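Local coordinates for protein short chain dehydrogenase (Mycobacterium smegmatis, PDB 3UCX) that probably catalyses an oxidation-reduction reaction as a member of the short-chain dehydrogenase family with its Rossmann fold, at residues K12-S17 and A36-A41; A141-N146 and N186-G191. One frame throughout, in Å; residues are numbered along the deposited sequence.

In the fold
From the N terminus the chain enters the parallel sheet on strand 13-17, runs back along helix 23-33 and re-enters on strand 37-42, so contact 1 closes the first beta-alpha-beta unit of the fold. The chain then builds strands 62-66 and 91-94 and passes through helices 110-130 and 132-138 before strand 141-145. Helix 158-179 leads on to strand 184-190, where contact 2 closes another such unit. The two loops follow in series and neither nest nor cross. Their centres lie about 16 Å apart in one sheet, and strand 91-94 fills the place between strands 13-17 and 141-145, linking the two halves of the Rossmann fold.

Contact 1 of 2, residues K12-S17 and A36-A41; sequences KVVVIS and ADLVLA
Ile16 holds CG1 anti to the carbonyl carbon (chi1 -53°), and its extended chain carries CD1 to the CD1 methyl of Leu38, whose own CG is likewise anti to the carbonyl carbon (chi1 -82°). The two side chains slant across one another, and Ile16 CD1 to Leu38 CD1 is a tight 3.5 Å. The same Leu38 methyl lies 3.6 Å from Val14 O, at the seam between the strands. On this face Val14 turns CG2, the branch beside its backbone N, to Ala36 CB at 3.7 Å. From helix 23-33, Cys31 lies against Val14 and Ala36, and Ala28 against Ile16.

Val13, Val15, Val39 and Ala41 point to the opposite face. There Val15 and Val39 run alongside each other, with Val15 CG2 3.8 Å from Val39 CB. Leu78 and Thr82 of helix 72-85 lie against Val39. Asp37 also projects on this side, and its carboxylate forms salt bridges with Arg60 and Arg61.

Five backbone hydrogen bonds join the parallel strands in strict alternation, from Asp37 N to Lys12 O through to Ala41 N to Ile16 O. The bond from Ile16 N to Val39 O, 2.9 Å long, is nearly straight (173° at the hydrogen). Val39 N, by contrast, reaches Val14 O from a position tilted out of the carbonyl plane. At the C-terminal ends a water hydrogen-bonds Ser17 OG (3.0 Å) and gives a weak hydrogen bond to Ala41 O.

Strand 13-17 is paired on its other edge with strand 91-94, so it is an inner strand of the sheet. With helix 23-33 as the connection, the arrangement is the first beta-alpha-beta unit of a Rossmann fold, the unit that in short-chain dehydrogenases generally forms part of the dinucleotide-binding half.

Contact 2 of 2, residues A141-N146 and N186-G191; sequences AVVNVN and NSVLPG
Val143 and Val188 meet on one face of a parallel strand pair that belongs to a beta-alpha-beta unit of the Rossmann fold, with helix 158-179 as its connection. Val143 CG1, anti to the backbone N (chi1 -172°), approaches Val188 CG2, the branch beside its own backbone N, to 3.8 Å. Farther along this face, Val145 CG1 meets Pro190 CD, the two side chains set at about a right angle. From helix 232-243, Met242 touches Val143, and Ile239 touches Val145 and Val188.

Asn144 and Ser187 face the other way, toward helix 158-179. The amide of Asn144 is gripped at both ends, OD1 by Asn94 ND2 and ND2 by Ser171 OG, which should fix its rotation. Asn146 CB lies 3.7 Å from Leu189 CD1. With CG anti to the backbone N (chi1 -159°), the Asn146 amide is placed for ND2 to donate to Lys164 O and to a water that also hydrogen-bonds Ser187 OG.

Four main-chain hydrogen bonds hold the strands together, the shortest running 2.7 Å from Asn146 N to Val188 O. Beyond it, Pro190 brings its ring against the C-terminal end of 141-146, with CD 3.4 Å from Asn146 O.

Asn186 OD1 accepts from Gln253 N, and its ND2 donates to Ile250 O; ND2 also donates to a water at 2.9 Å, which in turn donates to Val142 O.

Contact 1 of 2, residues K12-S17 and A36-A41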
loop_
_atom_site.group_PDB
_atom_site.type_symbol
_atom_site.label_atom_id
_atom_site.label_comp_id
_atom_site.label_asym_id
_atom_site.label_seq_id
_atom_site.Cartn_x
_atom_site.Cartn_y
_atom_site.Cartn_z
ATOM N N LYS A 12 -26.762 -20.255 -10.098
ATOM C CA LYS A 12 -25.653 -19.651 -10.821
ATOM C C LYS A 12 -24.778 -20.736 -11.407
ATOM O O LYS A 12 -24.735 -21.838 -10.889
ATOM C CB LYS A 12 -24.851 -18.766 -9.877
ATOM C CG LYS A 12 -25.706 -17.645 -9.315
ATOM C CD LYS A 12 -24.950 -16.378 -8.993
ATOM C CE LYS A 12 -25.921 -15.201 -8.940
ATOM N NZ LYS A 12 -25.523 -14.216 -7.908
ATOM N N VAL A 13 -24.103 -20.429 -12.502
ATOM C CA VAL A 13 -23.111 -21.313 -13.063
ATOM C C VAL A 13 -21.722 -20.749 -12.750
ATOM O O VAL A 13 -21.405 -19.582 -13.054
ATOM C CB VAL A 13 -23.309 -21.493 -14.583
ATOM C CG1 VAL A 13 -22.138 -22.235 -15.192
ATOM C CG2 VAL A 13 -24.612 -22.245 -14.862
ATOM N N VAL A 14 -20.888 -21.596 -12.156
ATOM C CA VAL A 14 -19.555 -21.228 -11.715
ATOM C C VAL A 14 -18.540 -22.080 -12.462
ATOM O O VAL A 14 -18.598 -23.318 -12.433
ATOM C CB VAL A 14 -19.408 -21.436 -10.181
ATOM C CG1 VAL A 14 -17.987 -21.164 -9.718
ATOM C CG2 VAL A 14 -20.401 -20.555 -9.418
ATOM N N VAL A 15 -17.615 -21.416 -13.141
ATOM C CA VAL A 15 -16.488 -22.055 -13.780
ATOM C C VAL A 15 -15.283 -21.961 -12.830
ATOM O O VAL A 15 -14.913 -20.876 -12.402
ATOM C CB VAL A 15 -16.166 -21.353 -15.120
ATOM C CG1 VAL A 15 -14.885 -21.870 -15.757
ATOM C CG2 VAL A 15 -17.346 -21.436 -16.077
ATOM N N ILE A 16 -14.687 -23.108 -12.509
ATOM C CA ILE A 16 -13.453 -23.140 -11.749
ATOM C C ILE A 16 -12.343 -23.700 -12.627
ATOM O O ILE A 16 -12.422 -24.838 -13.114
ATOM C CB ILE A 16 -13.569 -23.974 -10.447
ATOM C CG1 ILE A 16 -14.749 -23.510 -9.603
ATOM C CG2 ILE A 16 -12.271 -23.845 -9.622
ATOM C CD1 ILE A 16 -15.006 -24.369 -8.394
ATOM N N SER A 17 -11.325 -22.881 -12.875
ATOM C CA SER A 17 -10.145 -23.334 -13.583
ATOM C C SER A 17 -9.047 -23.647 -12.552
ATOM O O SER A 17 -8.845 -22.903 -11.601
ATOM C CB SER A 17 -9.666 -22.279 -14.592
ATOM O OG SER A 17 -8.311 -22.484 -14.960
ATOM N N ALA A 36 -24.905 -23.644 -6.686
ATOM C CA ALA A 36 -24.322 -23.450 -8.024
ATOM C C ALA A 36 -24.196 -24.767 -8.779
ATOM O O ALA A 36 -24.033 -25.829 -8.172
ATOM C CB ALA A 36 -22.942 -22.764 -7.934
ATOM N N ASP A 37 -24.302 -24.694 -10.109
ATOM C CA ASP A 37 -23.814 -25.748 -10.978
ATOM C C ASP A 37 -22.431 -25.379 -11.444
ATOM O O ASP A 37 -22.130 -24.202 -11.585
ATOM C CB ASP A 37 -24.723 -25.926 -12.186
ATOM C CG ASP A 37 -26.079 -26.466 -11.801
ATOM O OD1 ASP A 37 -26.146 -27.441 -11.024
ATOM O OD2 ASP A 37 -27.079 -25.893 -12.258
ATOM N N LEU A 38 -21.610 -26.389 -11.714
ATOM C CA LEU A 38 -20.188 -26.187 -11.928
ATOM C C LEU A 38 -19.719 -26.555 -13.315
ATOM O O LEU A 38 -20.213 -27.497 -13.925
ATOM C CB LEU A 38 -19.385 -27.041 -10.932
ATOM C CG LEU A 38 -19.170 -26.523 -9.509
ATOM C CD1 LEU A 38 -18.162 -25.383 -9.501
ATOM C CD2 LEU A 38 -20.473 -26.117 -8.850
ATOM N N VAL A 39 -18.711 -25.823 -13.765
ATOM C CA VAL A 39 -17.800 -26.246 -14.814
ATOM C C VAL A 39 -16.439 -26.412 -14.165
ATOM O O VAL A 39 -15.935 -25.480 -13.529
ATOM C CB VAL A 39 -17.692 -25.199 -15.949
ATOM C CG1 VAL A 39 -16.673 -25.648 -16.979
ATOM C CG2 VAL A 39 -19.070 -24.965 -16.566
ATOM N N LEU A 40 -15.862 -27.597 -14.304
ATOM C CA LEU A 40 -14.548 -27.892 -13.753
ATOM C C LEU A 40 -13.530 -28.058 -14.877
ATOM O O LEU A 40 -13.693 -28.899 -15.782
ATOM C CB LEU A 40 -14.619 -29.162 -12.883
ATOM C CG LEU A 40 -15.702 -29.184 -11.801
ATOM C CD1 LEU A 40 -15.830 -30.562 -11.145
ATOM C CD2 LEU A 40 -15.500 -28.085 -10.761
ATOM N N ALA A 41 -12.470 -27.265 -14.816
ATOM C CA ALA A 41 -11.438 -27.261 -15.839
ATOM C C ALA A 41 -10.068 -27.513 -15.183
ATOM O O ALA A 41 -9.735 -26.919 -14.168
ATOM C CB ALA A 41 -11.453 -25.949 -16.612
HETATM O O HOH W 1 -7.485 -25.212 -15.771
#

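Contact 2 of 2, residues A141-N146 and N186-G191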
loop_
_atom_site.group_PDB
_atom_site.type_symbol
_atom_site.label_atom_id
_atom_site.label_comp_id
_atom_site.label_asym_id
_atom_site.label_seq_id
_atom_site.Cartn_x
_atom_site.Cartn_y
_atom_site.Cartn_z
ATOM N N ALA A 141 -19.097 -12.168 -12.209
ATOM C CA ALA A 141 -17.983 -11.898 -11.346
ATOM C C ALA A 141 -16.828 -12.839 -11.636
ATOM O O ALA A 141 -17.016 -14.025 -11.935
ATOM C CB ALA A 141 -18.409 -12.016 -9.873
ATOM N N VAL A 142 -15.628 -12.291 -11.510
ATOM C CA VAL A 142 -14.402 -13.023 -11.615
ATOM C C VAL A 142 -13.728 -12.964 -10.252
ATOM O O VAL A 142 -13.667 -11.902 -9.659
ATOM C CB VAL A 142 -13.452 -12.405 -12.642
ATOM C CG1 VAL A 142 -12.086 -13.131 -12.602
ATOM C CG2 VAL A 142 -14.107 -12.423 -14.045
ATOM N N VAL A 143 -13.262 -14.109 -9.767
ATOM C CA VAL A 143 -12.369 -14.163 -8.602
ATOM C C VAL A 143 -11.086 -14.854 -9.007
ATOM O O VAL A 143 -11.091 -16.043 -9.362
ATOM C CB VAL A 143 -12.958 -14.908 -7.385
ATOM C CG1 VAL A 143 -12.033 -14.734 -6.166
ATOM C CG2 VAL A 143 -14.353 -14.405 -7.056
ATOM N N ASN A 144 -9.984 -14.121 -8.913
ATOM C CA ASN A 144 -8.673 -14.677 -9.141
ATOM C C ASN A 144 -8.019 -15.009 -7.808
ATOM O O ASN A 144 -7.862 -14.129 -6.968
ATOM C CB ASN A 144 -7.810 -13.713 -9.944
ATOM C CG ASN A 144 -8.298 -13.547 -11.363
ATOM O OD1 ASN A 144 -8.919 -14.447 -11.903
ATOM N ND2 ASN A 144 -8.043 -12.380 -11.958
ATOM N N VAL A 145 -7.670 -16.279 -7.617
ATOM C CA VAL A 145 -6.964 -16.705 -6.419
ATOM C C VAL A 145 -5.514 -16.325 -6.593
ATOM O O VAL A 145 -4.818 -16.805 -7.513
ATOM C CB VAL A 145 -7.131 -18.195 -6.131
ATOM C CG1 VAL A 145 -6.354 -18.596 -4.853
ATOM C CG2 VAL A 145 -8.616 -18.525 -5.996
ATOM N N ASN A 146 -5.067 -15.415 -5.735
ATOM C CA ASN A 146 -3.701 -14.932 -5.765
ATOM C C ASN A 146 -2.938 -15.534 -4.554
ATOM O O ASN A 146 -3.103 -16.729 -4.249
ATOM C CB ASN A 146 -3.734 -13.392 -5.817
ATOM C CG ASN A 146 -2.455 -12.787 -6.361
ATOM O OD1 ASN A 146 -1.409 -12.874 -5.700
ATOM N ND2 ASN A 146 -2.521 -12.150 -7.556
ATOM N N ASN A 186 -12.345 -9.423 -8.593
ATOM C CA ASN A 186 -11.629 -9.321 -7.312
ATOM C C ASN A 186 -10.622 -10.449 -7.153
ATOM O O ASN A 186 -10.664 -11.456 -7.893
ATOM C CB ASN A 186 -12.636 -9.350 -6.150
ATOM C CG ASN A 186 -13.570 -8.149 -6.150
ATOM O OD1 ASN A 186 -13.167 -7.043 -5.787
ATOM N ND2 ASN A 186 -14.819 -8.352 -6.599
ATOM N N SER A 187 -9.747 -10.302 -6.158
ATOM C CA SER A 187 -8.738 -11.303 -5.835
ATOM C C SER A 187 -8.875 -11.753 -4.380
ATOM O O SER A 187 -9.300 -10.978 -3.506
ATOM C CB SER A 187 -7.338 -10.715 -6.046
ATOM O OG SER A 187 -7.137 -10.243 -7.378
ATOM N N VAL A 188 -8.535 -13.014 -4.125
ATOM C CA VAL A 188 -8.437 -13.553 -2.766
ATOM C C VAL A 188 -6.978 -14.042 -2.583
ATOM O O VAL A 188 -6.432 -14.754 -3.448
ATOM C CB VAL A 188 -9.465 -14.660 -2.493
ATOM C CG1 VAL A 188 -9.204 -15.358 -1.144
ATOM C CG2 VAL A 188 -10.908 -14.123 -2.571
ATOM N N LEU A 189 -6.341 -13.582 -1.508
ATOM C CA LEU A 189 -4.902 -13.779 -1.271
ATOM C C LEU A 189 -4.684 -14.630 -0.023
ATOM O O LEU A 189 -4.576 -14.110 1.078
ATOM C CB LEU A 189 -4.188 -12.447 -1.077
ATOM C CG LEU A 189 -3.908 -11.617 -2.337
ATOM C CD1 LEU A 189 -5.209 -11.339 -3.094
ATOM C CD2 LEU A 189 -3.194 -10.321 -1.941
ATOM N N PRO A 190 -4.630 -15.941 -0.198
ATOM C CA PRO A 190 -4.327 -16.794 0.951
ATOM C C PRO A 190 -2.828 -16.981 1.148
ATOM O O PRO A 190 -2.044 -16.885 0.175
ATOM C CB PRO A 190 -4.966 -18.119 0.551
ATOM C CG PRO A 190 -4.804 -18.152 -0.938
ATOM C CD PRO A 190 -4.937 -16.721 -1.408
ATOM N N GLY A 191 -2.430 -17.259 2.386
ATOM C CA GLY A 191 -1.108 -17.813 2.635
ATOM C C GLY A 191 -1.193 -19.328 2.528
ATOM O O GLY A 191 -1.821 -19.858 1.611
HETATM O O HOH W 2 -15.486 -10.997 -7.613
HETATM O O HOH W 3 -5.240 -11.579 -8.635
#